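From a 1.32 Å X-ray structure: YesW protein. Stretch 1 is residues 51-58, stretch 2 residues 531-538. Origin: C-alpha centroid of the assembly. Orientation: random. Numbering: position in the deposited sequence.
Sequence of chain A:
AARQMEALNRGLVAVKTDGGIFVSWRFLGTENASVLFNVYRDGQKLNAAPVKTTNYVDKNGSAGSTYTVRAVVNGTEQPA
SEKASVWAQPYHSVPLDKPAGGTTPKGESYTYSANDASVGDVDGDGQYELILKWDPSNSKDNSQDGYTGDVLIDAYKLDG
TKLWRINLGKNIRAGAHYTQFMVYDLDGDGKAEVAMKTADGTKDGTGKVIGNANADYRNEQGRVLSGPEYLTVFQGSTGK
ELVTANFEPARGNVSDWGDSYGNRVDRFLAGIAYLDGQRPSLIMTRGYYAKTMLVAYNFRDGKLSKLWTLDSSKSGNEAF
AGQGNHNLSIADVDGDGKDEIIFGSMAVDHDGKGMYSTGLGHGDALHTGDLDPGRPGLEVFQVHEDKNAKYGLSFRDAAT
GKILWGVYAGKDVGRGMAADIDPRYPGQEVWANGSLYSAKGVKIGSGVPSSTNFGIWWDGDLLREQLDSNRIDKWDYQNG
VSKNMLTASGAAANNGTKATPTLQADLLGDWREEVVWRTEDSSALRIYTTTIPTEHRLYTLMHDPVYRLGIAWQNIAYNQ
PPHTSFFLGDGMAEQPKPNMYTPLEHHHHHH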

# COMPACT_ATOMS: atom_id res chain seq x y z
N VAL A 51 14.27 -7.21 28.03
CA VAL A 51 13.08 -6.39 27.88
C VAL A 51 12.06 -7.08 26.99
O VAL A 51 12.42 -7.92 26.16
N LYS A 52 10.80 -6.73 27.17
CA LYS A 52 9.73 -7.29 26.37
C LYS A 52 9.42 -6.38 25.19
O LYS A 52 9.48 -6.82 24.04
N THR A 53 9.12 -5.11 25.46
CA THR A 53 8.76 -4.18 24.39
C THR A 53 9.92 -3.94 23.44
O THR A 53 11.10 -3.96 23.85
N THR A 54 9.60 -3.71 22.17
CA THR A 54 10.64 -3.60 21.14
C THR A 54 11.05 -2.16 20.83
O THR A 54 11.34 -1.80 19.68
N ASN A 55 11.07 -1.33 21.87
CA ASN A 55 11.74 -0.03 21.80
C ASN A 55 12.47 0.25 23.11
O ASN A 55 12.11 -0.27 24.17
N TYR A 56 13.52 1.06 23.02
CA TYR A 56 14.41 1.30 24.15
C TYR A 56 15.06 2.65 23.97
O TYR A 56 15.47 3.00 22.87
N VAL A 57 15.14 3.42 25.05
CA VAL A 57 15.84 4.71 24.99
C VAL A 57 17.17 4.60 25.73
O VAL A 57 17.20 4.35 26.94
N ASP A 58 18.27 4.76 24.99
CA ASP A 58 19.62 4.75 25.56
C ASP A 58 20.07 6.18 25.82
O ASP A 58 20.46 6.90 24.90
N THR A 531 9.97 8.27 17.16
CA THR A 531 10.79 8.14 18.37
C THR A 531 9.95 8.35 19.63
O THR A 531 10.49 8.59 20.72
N ILE A 532 8.63 8.24 19.49
CA ILE A 532 7.74 8.29 20.64
C ILE A 532 7.71 6.91 21.29
O ILE A 532 7.36 5.92 20.63
N PRO A 533 8.12 6.81 22.57
CA PRO A 533 8.11 5.51 23.23
C PRO A 533 6.72 4.89 23.33
O PRO A 533 5.72 5.60 23.44
N THR A 534 6.69 3.56 23.30
CA THR A 534 5.45 2.82 23.48
C THR A 534 5.62 1.72 24.53
O THR A 534 6.71 1.15 24.67
N GLU A 535 4.55 1.43 25.26
CA GLU A 535 4.53 0.29 26.17
C GLU A 535 4.09 -0.99 25.45
O GLU A 535 4.08 -2.06 26.05
N HIS A 536 3.71 -0.86 24.18
CA HIS A 536 3.11 -1.97 23.44
C HIS A 536 4.06 -2.62 22.46
O HIS A 536 4.78 -1.94 21.72
N ARG A 537 4.01 -3.95 22.45
CA ARG A 537 4.69 -4.75 21.47
C ARG A 537 3.66 -5.43 20.57
O ARG A 537 2.73 -6.07 21.07
N LEU A 538 3.82 -5.30 19.26
CA LEU A 538 2.98 -6.04 18.32
C LEU A 538 3.85 -6.61 17.24
O LEU A 538 4.91 -6.06 16.94

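Segments far apart in sequence often meet without pairing their backbones, and the contact then rests on a few long side chains and on water. The meeting of residues 51-58 with residues 531-538 in YesW is a compact example. The two stretches run in nearly opposite directions, their end-to-end vectors 166° apart, and the contact buries 411 Å² in all. Stretch 2 has no regular helix or strand, and stretch 1 becomes a strand only from Asn55 onward. The chains draw close at Thr53 and Arg537, whose CA atoms are 5.0 Å apart, and stand wider at Asn55 and Pro533, where the CA to CA distance is 6.8 Å.

Apolar packing is led by Arg537, which has the largest covered area of any residue here. Its CA-to-CB bond points toward stretch 1, and with chi1 and chi2 both t the chain extends before chi3 turns to p. Along the way its aliphatic part serves as a hydrophobic surface: Arg537 CB lies 4.2 Å from Thr53 CA, and Arg537 CD lies 3.7 Å from Thr54 CG2. Lys52, all t from chi1 to chi4, sets CG over one face of the guanidinium, 3.6 Å from Arg537 CZ. Such an arrangement lets a flat cationic group pack against carbon while its edge remains free for polar partners. At the other end of the contact, Val57, chi1 t and also directed toward stretch 2, brings CG2 to 4.4 Å from Pro533 CG, a loose apolar touch against a proline ring with CG exo pucker.

One direct hydrogen bond is clear, though weak. The guanidinium gives it from Arg537 NH1 to Lys52 O, 3.0 Å long but bent to 127° at the hydrogen. Thus Lys52 meets the same arginine through both its side chain and its backbone carbonyl. Asn55, chi1 p, points toward stretch 2 and fills the space beside Pro533 and Thr534; its amide is probably turned over in the model, so its individual polar contacts are best left unassigned. Thr534, chi1 t, besides packing against stretch 1, also helps shape its own stretch: His536 N donates to Thr534 OG1 at 3.1 Å with a nearly straight angle of 162°, bracing the turn of backbone between them.

Water adds further polar links. Water 1 accepts from Thr53 OG1 at 3.2 Å and donates to Thr54 OG1 at 3.2 Å and to His536 O at 3.0 Å, joining two neighbouring threonines, t and p in chi1 respectively, to the backbone opposite. Water 2 donates to Thr54 OG1 at 2.8 Å and accepts from Leu538 N at 3.2 Å. Thr54 OG1 therefore receives a hydrogen bond from each water. The general lesson is that short hydroxyl side chains can reach a facing backbone through ordered solvent, while a long arginine packs its carbons alongside and offers its guanidinium to a backbone carbonyl.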

# COMPACT_ATOMS: atom_id res chain seq x y z
CB VAL A 51 13.40 -4.95 27.34
CG1 VAL A 51 14.34 -4.22 28.28
CG2 VAL A 51 13.98 -5.00 25.92
CB LYS A 52 8.48 -7.53 27.22
CG LYS A 52 7.37 -8.26 26.49
CD LYS A 52 6.12 -8.43 27.34
CE LYS A 52 4.93 -8.81 26.46
NZ LYS A 52 3.68 -9.00 27.24
CB THR A 53 8.23 -2.84 24.95
OG1 THR A 53 7.58 -2.12 23.90
CG2 THR A 53 9.36 -1.99 25.51
CB THR A 54 10.34 -4.43 19.85
OG1 THR A 54 9.23 -3.88 19.14
CG2 THR A 54 10.04 -5.88 20.20
CB ASN A 55 10.80 1.11 21.36
CG ASN A 55 9.69 1.42 22.34
OD1 ASN A 55 9.39 0.65 23.26
ND2 ASN A 55 9.03 2.54 22.12
CB TYR A 56 15.48 0.20 24.18
CG TYR A 56 16.32 0.20 25.44
CD1 TYR A 56 15.94 -0.52 26.56
CD2 TYR A 56 17.51 0.93 25.49
CE1 TYR A 56 16.71 -0.52 27.71
CE2 TYR A 56 18.29 0.94 26.64
CZ TYR A 56 17.89 0.22 27.74
OH TYR A 56 18.66 0.22 28.88
CB VAL A 57 14.97 5.87 25.54
CG1 VAL A 57 15.74 7.19 25.54
CG2 VAL A 57 13.69 6.02 24.72
CB ASP A 58 20.60 4.02 24.63
CG ASP A 58 22.03 4.00 25.17
OD1 ASP A 58 22.25 4.25 26.38
OD2 ASP A 58 22.94 3.71 24.36
CB THR A 531 12.00 9.10 18.37
OG1 THR A 531 11.54 10.45 18.27
CG2 THR A 531 12.93 8.78 17.21
CB ILE A 532 6.31 8.72 20.23
CG1 ILE A 532 6.34 10.13 19.62
CG2 ILE A 532 5.37 8.69 21.44
CD1 ILE A 532 5.11 10.49 18.80
CB PRO A 533 8.67 5.81 24.62
CG PRO A 533 9.42 7.09 24.47
CD PRO A 533 8.64 7.87 23.45
CB THR A 534 4.91 2.23 22.16
OG1 THR A 534 3.63 1.61 22.39
CG2 THR A 534 5.86 1.19 21.56
CB GLU A 535 3.60 0.56 27.36
CG GLU A 535 2.12 0.58 26.98
CD GLU A 535 1.21 1.05 28.11
OE1 GLU A 535 1.33 0.52 29.23
OE2 GLU A 535 0.37 1.94 27.85
CB HIS A 536 1.87 -1.51 22.68
CG HIS A 536 0.83 -0.89 23.55
ND1 HIS A 536 0.06 -1.63 24.42
CD2 HIS A 536 0.46 0.40 23.72
CE1 HIS A 536 -0.76 -0.83 25.07
NE2 HIS A 536 -0.53 0.41 24.66
CB ARG A 537 5.53 -5.82 22.18
CG ARG A 537 6.25 -6.73 21.24
CD ARG A 537 7.25 -7.58 22.00
NE ARG A 537 6.67 -8.80 22.57
CZ ARG A 537 7.40 -9.73 23.17
NH1 ARG A 537 8.71 -9.57 23.30
NH2 ARG A 537 6.82 -10.83 23.65
CB LEU A 538 1.91 -5.13 17.71
CG LEU A 538 0.74 -4.74 18.61
CD1 LEU A 538 0.99 -3.43 19.32
CD2 LEU A 538 -0.54 -4.66 17.80
O HOH W 1 7.64 -1.58 20.78
O HOH W 2 6.57 -3.98 18.25